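Putative tetR family transcriptional regulator (Streptomyces coelicolor A3, PDB 2Q24) probably binds DNA and regulates transcription as a member of the TetR family, using an N-terminal helix-turn-helix domain joined to an all-helical C-terminal domain. Local coordinates at residues 21-26 / 42-47; 74-79 / 91-96; 96-101 / 161-166. All coordinates share one frame; numbering follows the deposited sequence.

Contact 1: residues 21-26 / 42-47; sequences LAAAVR and REAGVG
The methyl group of Ala-23 overlaps the last part of helix 37-43, where its CB lies 3.8 Å from CB of Glu-43 and 3.7 Å from the backbone N of Ala-44. Ala-44 answers with a methyl of its own, and the two CB atoms sit 4.0 Å apart. With nothing larger than alanine at either position, the backbones come close, the CA atoms of Ala-23 and Ala-44 being 5.6 Å from each other. Further along helix 17-31, Arg-26 reaches across to Glu-43 from the opposite direction and forms a salt bridge. CG of Arg-26 stands anti to the backbone N (chi1 -170°), and a bend further out at chi3 turns the guanidinium back over its own helix, one face over CA of Ala-23, toward the rim. OE1 of Glu-43 comes to this group obliquely, 2.5 Å from NH1 of Arg-26, a value short enough to be doubtful, with guanidinium and carboxylate planes 22° apart. In the TetR family the DNA-binding domain is a three-helix bundle, and this contact packs its first helix against helix 37-43, the leading helix of the predicted helix-turn-helix. Gly-45, with positive phi, is the C-prime residue of a Schellman motif that ends that helix, and Gly-47 then serves as N-cap of helix 48-54. The second carboxylate oxygen of Glu-43 forms a salt bridge with Arg-39, so the acid has two arginine partners, which would probably favour its charged form. With an alanine here, Arg-26 and Arg-39 would probably both lose their acidic mate, and the Arg-26 guanidinium would be free to turn. Another face of helix 17-31 packs on helix 58-75 through Leu-21, Ala-24 and Val-25.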
loop_
_atom_site.group_PDB
_atom_site.type_symbol
_atom_site.label_atom_id
_atom_site.label_comp_id
_atom_site.label_asym_id
_atom_site.label_seq_id
_atom_site.Cartn_x
_atom_site.Cartn_y
_atom_site.Cartn_z
ATOM N N LEU B 21 -7.002 4.291 -14.595
ATOM C CA LEU B 21 -7.323 4.360 -13.172
ATOM C C LEU B 21 -7.447 5.793 -12.663
ATOM O O LEU B 21 -8.347 6.094 -11.895
ATOM C CB LEU B 21 -6.328 3.538 -12.337
ATOM C CG LEU B 21 -6.338 2.047 -12.730
ATOM C CD1 LEU B 21 -5.345 1.292 -11.871
ATOM C CD2 LEU B 21 -7.763 1.405 -12.617
ATOM N N ALA B 22 -6.579 6.684 -13.140
ATOM C CA ALA B 22 -6.673 8.105 -12.807
ATOM C C ALA B 22 -8.005 8.681 -13.296
ATOM O O ALA B 22 -8.718 9.362 -12.548
ATOM C CB ALA B 22 -5.501 8.867 -13.418
ATOM N N ALA B 23 -8.350 8.374 -14.544
ATOM C CA ALA B 23 -9.642 8.778 -15.118
ATOM C C ALA B 23 -10.836 8.192 -14.348
ATOM O O ALA B 23 -11.821 8.910 -14.091
ATOM C CB ALA B 23 -9.719 8.404 -16.626
ATOM N N ALA B 24 -10.758 6.909 -13.963
ATOM C CA ALA B 24 -11.786 6.298 -13.134
ATOM C C ALA B 24 -12.006 7.031 -11.813
ATOM O O ALA B 24 -13.134 7.262 -11.404
ATOM C CB ALA B 24 -11.449 4.813 -12.875
ATOM N N VAL B 25 -10.923 7.343 -11.101
ATOM C CA VAL B 25 -11.066 8.055 -9.856
ATOM C C VAL B 25 -11.777 9.392 -10.084
ATOM O O VAL B 25 -12.668 9.744 -9.324
ATOM C CB VAL B 25 -9.693 8.302 -9.197
ATOM C CG1 VAL B 25 -9.793 9.339 -8.052
ATOM C CG2 VAL B 25 -9.083 6.967 -8.712
ATOM N N ARG B 26 -11.365 10.126 -11.120
ATOM C CA ARG B 26 -11.913 11.445 -11.431
ATOM C C ARG B 26 -13.425 11.310 -11.684
ATOM O O ARG B 26 -14.245 12.006 -11.075
ATOM C CB ARG B 26 -11.165 11.988 -12.663
ATOM C CG ARG B 26 -11.377 13.447 -13.079
ATOM C CD ARG B 26 -10.585 13.726 -14.396
ATOM N NE ARG B 26 -9.363 12.889 -14.474
ATOM C CZ ARG B 26 -8.744 12.507 -15.600
ATOM N NH1 ARG B 26 -9.190 12.880 -16.799
ATOM N NH2 ARG B 26 -7.651 11.746 -15.522
ATOM N N ARG B 42 -12.867 7.330 -22.372
ATOM C CA ARG B 42 -12.623 8.553 -23.178
ATOM C C ARG B 42 -11.556 9.464 -22.570
ATOM O O ARG B 42 -10.656 10.027 -23.333
ATOM C CB ARG B 42 -13.924 9.341 -23.378
ATOM C CG ARG B 42 -13.670 10.785 -24.006
ATOM C CD ARG B 42 -14.950 11.341 -24.609
ATOM N NE ARG B 42 -16.183 10.770 -24.016
ATOM C CZ ARG B 42 -16.851 11.263 -22.945
ATOM N NH1 ARG B 42 -16.392 12.352 -22.315
ATOM N NH2 ARG B 42 -17.957 10.648 -22.526
ATOM N N GLU B 43 -11.663 9.622 -21.223
ATOM C CA GLU B 43 -10.754 10.511 -20.534
ATOM C C GLU B 43 -9.362 9.884 -20.491
ATOM O O GLU B 43 -8.358 10.605 -20.595
ATOM C CB GLU B 43 -11.250 10.806 -19.118
ATOM C CG GLU B 43 -12.398 11.806 -19.084
ATOM C CD GLU B 43 -12.562 12.445 -17.703
ATOM O OE1 GLU B 43 -11.651 12.273 -16.857
ATOM O OE2 GLU B 43 -13.592 13.124 -17.467
ATOM N N ALA B 44 -9.313 8.541 -20.341
ATOM C CA ALA B 44 -8.054 7.798 -20.378
ATOM C C ALA B 44 -7.483 7.682 -21.785
ATOM O O ALA B 44 -6.353 7.219 -21.963
ATOM C CB ALA B 44 -8.233 6.410 -19.785
ATOM N N GLY B 45 -8.269 8.081 -22.791
ATOM C CA GLY B 45 -7.852 7.948 -24.176
ATOM C C GLY B 45 -7.736 6.532 -24.713
ATOM O O GLY B 45 -6.947 6.281 -25.621
ATOM N N VAL B 46 -8.515 5.606 -24.157
ATOM C CA VAL B 46 -8.457 4.205 -24.585
ATOM C C VAL B 46 -9.810 3.748 -25.114
ATOM O O VAL B 46 -10.842 4.346 -24.801
ATOM C CB VAL B 46 -7.950 3.260 -23.461
ATOM C CG2 VAL B 46 -9.055 2.958 -22.450
ATOM N N GLY B 47 -9.802 2.695 -25.924
ATOM C CA GLY B 47 -11.040 2.119 -26.452
ATOM C C GLY B 47 -11.734 1.393 -25.323
ATOM O O GLY B 47 -11.067 0.907 -24.414
#

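Contact 2: residues 74-79 / 91-96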
loop_
_atom_site.group_PDB
_atom_site.type_symbol
_atom_site.label_atom_id
_atom_site.label_comp_id
_atom_site.label_asym_id
_atom_site.label_seq_id
_atom_site.Cartn_x
_atom_site.Cartn_y
_atom_site.Cartn_z
ATOM N N CYS B 74 0.936 6.969 -1.262
ATOM C CA CYS B 74 1.981 6.423 -0.429
ATOM C C CYS B 74 3.368 6.476 -1.062
ATOM O O CYS B 74 4.360 6.797 -0.408
ATOM C CB CYS B 74 1.629 4.978 0.002
ATOM S SG CYS B 74 0.164 4.917 1.059
ATOM N N ASP B 75 3.398 6.248 -2.358
ATOM C CA ASP B 75 4.647 6.025 -3.056
ATOM C C ASP B 75 5.287 7.375 -3.443
ATOM O O ASP B 75 6.368 7.377 -3.985
ATOM C CB ASP B 75 4.346 5.191 -4.304
ATOM C CG ASP B 75 4.019 3.700 -3.976
ATOM O OD1 ASP B 75 4.206 3.271 -2.855
ATOM O OD2 ASP B 75 3.533 3.006 -4.878
ATOM N N SER B 76 4.574 8.479 -3.221
ATOM C CA SER B 76 5.136 9.794 -3.460
ATOM C C SER B 76 6.151 10.169 -2.361
ATOM O O SER B 76 6.943 11.103 -2.565
ATOM C CB SER B 76 4.009 10.888 -3.514
ATOM O OG SER B 76 3.379 11.030 -2.254
ATOM N N VAL B 77 6.158 9.448 -1.224
ATOM C CA VAL B 77 6.953 9.908 -0.065
ATOM C C VAL B 77 8.472 9.951 -0.297
ATOM O O VAL B 77 9.099 10.980 -0.012
ATOM C CB VAL B 77 6.626 9.138 1.225
ATOM C CG1 VAL B 77 7.661 9.461 2.320
ATOM C CG2 VAL B 77 5.153 9.495 1.678
ATOM N N PRO B 78 9.068 8.852 -0.827
ATOM C CA PRO B 78 10.518 8.936 -1.057
ATOM C C PRO B 78 10.938 10.103 -1.988
ATOM O O PRO B 78 11.914 10.805 -1.699
ATOM C CB PRO B 78 10.880 7.545 -1.643
ATOM C CG PRO B 78 9.778 6.623 -1.170
ATOM C CD PRO B 78 8.535 7.510 -1.147
ATOM N N GLY B 79 10.223 10.274 -3.091
ATOM C CA GLY B 79 10.526 11.335 -4.020
ATOM C C GLY B 79 10.377 12.700 -3.402
ATOM O O GLY B 79 11.219 13.594 -3.649
ATOM N N ARG B 91 4.223 18.852 4.302
ATOM C CA ARG B 91 3.206 19.804 3.860
ATOM C C ARG B 91 2.661 19.468 2.462
ATOM O O ARG B 91 1.462 19.439 2.254
ATOM C CB ARG B 91 3.785 21.243 3.896
ATOM C CG ARG B 91 2.920 22.338 3.230
ATOM C CD ARG B 91 3.455 23.757 3.494
ATOM N NE ARG B 91 3.888 23.970 4.894
ATOM C CZ ARG B 91 3.158 24.507 5.888
ATOM N NH1 ARG B 91 1.922 24.945 5.704
ATOM N NH2 ARG B 91 3.689 24.612 7.082
ATOM N N ALA B 92 3.569 19.240 1.492
ATOM C CA ALA B 92 3.116 18.910 0.116
ATOM C C ALA B 92 2.297 17.646 0.128
ATOM O O ALA B 92 1.231 17.548 -0.509
ATOM C CB ALA B 92 4.294 18.798 -0.848
ATOM N N TRP B 93 2.757 16.656 0.882
ATOM C CA TRP B 93 2.024 15.390 0.935
ATOM C C TRP B 93 0.647 15.508 1.590
ATOM O O TRP B 93 -0.305 14.866 1.178
ATOM C CB TRP B 93 2.880 14.346 1.675
ATOM C CG TRP B 93 2.280 12.936 1.647
ATOM C CD1 TRP B 93 2.514 11.941 0.715
ATOM C CD2 TRP B 93 1.369 12.405 2.596
ATOM N NE1 TRP B 93 1.786 10.804 1.051
ATOM C CE2 TRP B 93 1.064 11.066 2.196
ATOM C CE3 TRP B 93 0.753 12.937 3.750
ATOM C CZ2 TRP B 93 0.219 10.242 2.944
ATOM C CZ3 TRP B 93 -0.117 12.098 4.509
ATOM C CH2 TRP B 93 -0.392 10.779 4.077
ATOM N N THR B 94 0.515 16.306 2.626
ATOM C CA THR B 94 -0.775 16.490 3.242
ATOM C C THR B 94 -1.826 17.060 2.271
ATOM O O THR B 94 -2.956 16.745 2.363
ATOM C CB THR B 94 -0.715 17.333 4.536
ATOM O OG1 THR B 94 -0.363 18.664 4.249
ATOM C CG2 THR B 94 0.183 16.722 5.546
ATOM N N ARG B 95 -1.412 17.911 1.347
ATOM C CA ARG B 95 -2.325 18.356 0.280
ATOM C C ARG B 95 -2.750 17.163 -0.595
ATOM O O ARG B 95 -3.928 17.034 -0.954
ATOM C CB ARG B 95 -1.709 19.520 -0.544
ATOM C CG ARG B 95 -1.601 20.819 0.216
ATOM C CD ARG B 95 -1.180 22.083 -0.657
ATOM N NE ARG B 95 -1.921 22.101 -1.903
ATOM C CZ ARG B 95 -3.062 22.764 -2.114
ATOM N NH1 ARG B 95 -3.598 23.527 -1.162
ATOM N NH2 ARG B 95 -3.651 22.670 -3.306
ATOM N N ARG B 96 -1.808 16.274 -0.909
ATOM C CA ARG B 96 -2.134 15.056 -1.687
ATOM C C ARG B 96 -3.059 14.146 -0.894
ATOM O O ARG B 96 -3.957 13.511 -1.458
ATOM C CB ARG B 96 -0.852 14.287 -2.113
ATOM C CG ARG B 96 0.078 15.106 -3.051
ATOM C CD ARG B 96 -0.667 15.584 -4.294
ATOM N NE ARG B 96 -0.876 14.503 -5.220
ATOM C CZ ARG B 96 -1.968 14.314 -5.968
ATOM N NH1 ARG B 96 -3.035 15.120 -5.900
ATOM N NH2 ARG B 96 -1.979 13.280 -6.799
#
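The indole of Trp-93 is met at its edge, near the ring plane, by the hydroxyl of Ser-76, whose OG lies 3.2 Å from CD1 of Trp-93. Val-77 comes to the same pyrrole end of the ring at a slant, its CG2 3.7 Å from NE1 of Trp-93 and equally far from CD1. Trp-93 is extended toward these residues by a first torsion that sets CG opposite the backbone N (chi1 -173°), which carries the indole clear of its own helix. The polar part of the arrangement gathers on one backbone atom, O of Leu-73: NE1 of Trp-93 hydrogen-bonds to it, and so does OG of Ser-76, which sits between the backbone N and the carbonyl carbon of its own residue (chi1 66°). The buried indole N-H is thereby satisfied, and the same carbonyl ties the tryptophan and the serine to the end of helix 58-75. At the junction of helices 58-75 and 77-83 the ring is therefore held in two ways: O of Leu-73 takes the indole N-H, while Val-77 gives an apolar contact and Ser-76 lies at the edge. Trp-93 also packs against Ile-129, Leu-133 and Leu-136 of helix 125-142 and Leu-159 of helix 152-165, while Thr-94 touches helix 172-185. On the side of the helix junction, Asp-75 and Pro-78 pack on Ser-131 of the second subunit, placing the contact between the helical core of its own chain and the dimer partner.

Contact 3: residues 96-101 / 161-166; sequences RFIDYA and GIALTS
Ala-101 and Ala-163 press methyl on methyl, their CB atoms 3.3 Å apart, which is tighter than carbon atoms usually pack. Beside this pair Ile-98 supplies the larger filling. Its CG1 branch lies beside the backbone N, and a further turn at chi2 (-71°) sends CD1 toward helix 152-165, although the CB of the residue does not itself face that way. CD1 of Ile-98 comes to rest 3.6 Å from the backbone N of Ala-163, while the CB of Ala-163 is 3.9 Å from the same methyl. Ile-162 meets this methyl too, with CG2 3.8 Å from CD1 of Ile-98, and the two isoleucine side chains cross at about a right angle. One methyl thus wedges against two successive residues of the facing helix. The axes of segments 96-101 and 161-165 pass 9.1 Å from each other with a signed crossing angle of -51°, and the close fit is local, made by Ala-101 and Ile-98 against Ile-162 and Ala-163. This is a helix-on-helix packing inside the C-terminal domain of a TetR-type regulator, the all-helical part that follows the DNA-binding bundle. Behind the patch, Ile-162 continues onto Leu-178 and Leu-179 of helix 172-185, and the ring of Phe-97 makes an edge-to-face stack with Phe-156. The looser side belongs to the outer surface of helix 152-165. There Leu-164 and Thr-165 are exposed and make no contact with residues 96-101, and the CB of Leu-164 points away from them, in contrast to that of Ala-163 just before it, which faces the neighbouring helix directly.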
loop_
_atom_site.group_PDB
_atom_site.type_symbol
_atom_site.label_atom_id
_atom_site.label_comp_id
_atom_site.label_asym_id
_atom_site.label_seq_id
_atom_site.Cartn_x
_atom_site.Cartn_y
_atom_site.Cartn_z
ATOM N N ARG B 96 -1.808 16.274 -0.909
ATOM C CA ARG B 96 -2.134 15.056 -1.687
ATOM C C ARG B 96 -3.059 14.146 -0.894
ATOM O O ARG B 96 -3.957 13.511 -1.458
ATOM C CB ARG B 96 -0.852 14.287 -2.113
ATOM C CG ARG B 96 0.078 15.106 -3.051
ATOM C CD ARG B 96 -0.667 15.584 -4.294
ATOM N NE ARG B 96 -0.876 14.503 -5.220
ATOM C CZ ARG B 96 -1.968 14.314 -5.968
ATOM N NH1 ARG B 96 -3.035 15.120 -5.900
ATOM N NH2 ARG B 96 -1.979 13.280 -6.799
ATOM N N PHE B 97 -2.848 14.079 0.411
ATOM C CA PHE B 97 -3.783 13.332 1.257
ATOM C C PHE B 97 -5.191 13.925 1.133
ATOM O O PHE B 97 -6.170 13.161 0.976
ATOM C CB PHE B 97 -3.371 13.361 2.737
ATOM C CG PHE B 97 -4.357 12.621 3.623
ATOM C CD1 PHE B 97 -4.192 11.269 3.874
ATOM C CD2 PHE B 97 -5.472 13.275 4.131
ATOM C CE1 PHE B 97 -5.127 10.595 4.677
ATOM C CE2 PHE B 97 -6.416 12.601 4.887
ATOM C CZ PHE B 97 -6.240 11.289 5.177
ATOM N N ILE B 98 -5.324 15.263 1.253
ATOM C CA ILE B 98 -6.672 15.856 1.148
ATOM C C ILE B 98 -7.266 15.575 -0.223
ATOM O O ILE B 98 -8.459 15.291 -0.323
ATOM C CB ILE B 98 -6.696 17.380 1.490
ATOM C CG1 ILE B 98 -6.356 17.527 2.953
ATOM C CG2 ILE B 98 -8.108 18.029 1.222
ATOM C CD1 ILE B 98 -7.453 17.042 3.908
ATOM N N ASP B 99 -6.433 15.612 -1.272
ATOM C CA ASP B 99 -6.887 15.261 -2.661
ATOM C C ASP B 99 -7.475 13.825 -2.700
ATOM O O ASP B 99 -8.552 13.590 -3.271
ATOM C CB ASP B 99 -5.726 15.313 -3.642
ATOM C CG ASP B 99 -5.209 16.744 -3.922
ATOM O OD1 ASP B 99 -5.945 17.739 -3.728
ATOM O OD2 ASP B 99 -4.048 16.824 -4.405
ATOM N N TYR B 100 -6.760 12.889 -2.085
ATOM C CA TYR B 100 -7.178 11.484 -1.930
ATOM C C TYR B 100 -8.477 11.357 -1.117
ATOM O O TYR B 100 -9.413 10.662 -1.513
ATOM C CB TYR B 100 -6.049 10.703 -1.249
ATOM C CG TYR B 100 -6.554 9.538 -0.441
ATOM C CD1 TYR B 100 -7.030 8.388 -1.057
ATOM C CD2 TYR B 100 -6.615 9.621 0.968
ATOM C CE1 TYR B 100 -7.540 7.326 -0.297
ATOM C CE2 TYR B 100 -7.104 8.545 1.729
ATOM C CZ TYR B 100 -7.586 7.423 1.084
ATOM O OH TYR B 100 -8.068 6.359 1.833
ATOM N N ALA B 101 -8.527 12.030 0.032
ATOM C CA ALA B 101 -9.700 11.911 0.926
ATOM C C ALA B 101 -10.979 12.536 0.330
ATOM O O ALA B 101 -12.107 12.052 0.550
ATOM C CB ALA B 101 -9.338 12.532 2.298
ATOM N N GLY B 161 -10.310 14.808 9.121
ATOM C CA GLY B 161 -11.319 15.752 9.557
ATOM C C GLY B 161 -11.437 16.949 8.625
ATOM O O GLY B 161 -12.539 17.436 8.340
ATOM N N ILE B 162 -10.286 17.426 8.156
ATOM C CA ILE B 162 -10.249 18.554 7.206
ATOM C C ILE B 162 -10.972 18.142 5.929
ATOM O O ILE B 162 -11.744 18.905 5.379
ATOM C CB ILE B 162 -8.789 18.958 6.879
ATOM C CG1 ILE B 162 -8.169 19.499 8.195
ATOM C CG2 ILE B 162 -8.728 20.060 5.760
ATOM C CD1 ILE B 162 -6.705 19.852 8.088
ATOM N N ALA B 163 -10.697 16.939 5.451
ATOM C CA ALA B 163 -11.422 16.420 4.227
ATOM C C ALA B 163 -12.927 16.347 4.397
ATOM O O ALA B 163 -13.720 16.725 3.502
ATOM C CB ALA B 163 -10.856 15.051 3.839
ATOM N N LEU B 164 -13.366 15.955 5.589
ATOM C CA LEU B 164 -14.797 15.916 5.844
ATOM C C LEU B 164 -15.456 17.285 5.961
ATOM O O LEU B 164 -16.599 17.445 5.541
ATOM C CB LEU B 164 -15.101 15.111 7.110
ATOM C CG LEU B 164 -14.726 13.633 7.069
ATOM C CD1 LEU B 164 -14.872 13.097 8.487
ATOM C CD2 LEU B 164 -15.650 12.860 6.108
ATOM N N THR B 165 -14.766 18.270 6.522
ATOM C CA THR B 165 -15.386 19.571 6.685
ATOM C C THR B 165 -15.237 20.468 5.460
ATOM O O THR B 165 -16.046 21.379 5.253
ATOM C CB THR B 165 -14.783 20.351 7.884
ATOM O OG1 THR B 165 -13.385 20.495 7.695
ATOM C CG2 THR B 165 -15.047 19.617 9.222
ATOM N N SER B 166 -14.186 20.241 4.674
ATOM C CA SER B 166 -13.715 21.262 3.760
ATOM C C SER B 166 -13.425 20.770 2.347
ATOM O O SER B 166 -12.523 21.287 1.708
ATOM C CB SER B 166 -12.472 21.945 4.369
ATOM O OG SER B 166 -12.761 22.353 5.702
#

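The three contacts follow one another in series along the chain, contact 1 closing before contact 2 opens and contact 2 before contact 3. Contact 1 lies in the probable DNA-binding domain and stands apart, its centre 23 Å from that of contact 2 and 22 Å from that of contact 3. Contacts 2 and 3 lie 14 Å apart between centres and are strung on helix 86-106, sharing Arg-96 where their segments meet. That helix packs against the junction of helices 58-75 and 77-83 and, further along, against helix 152-165. Helix 58-75 also packs on helix 17-31, consistent with a structural connection between DNA-binding bundle and C-terminal core, as in other TetR-type regulators.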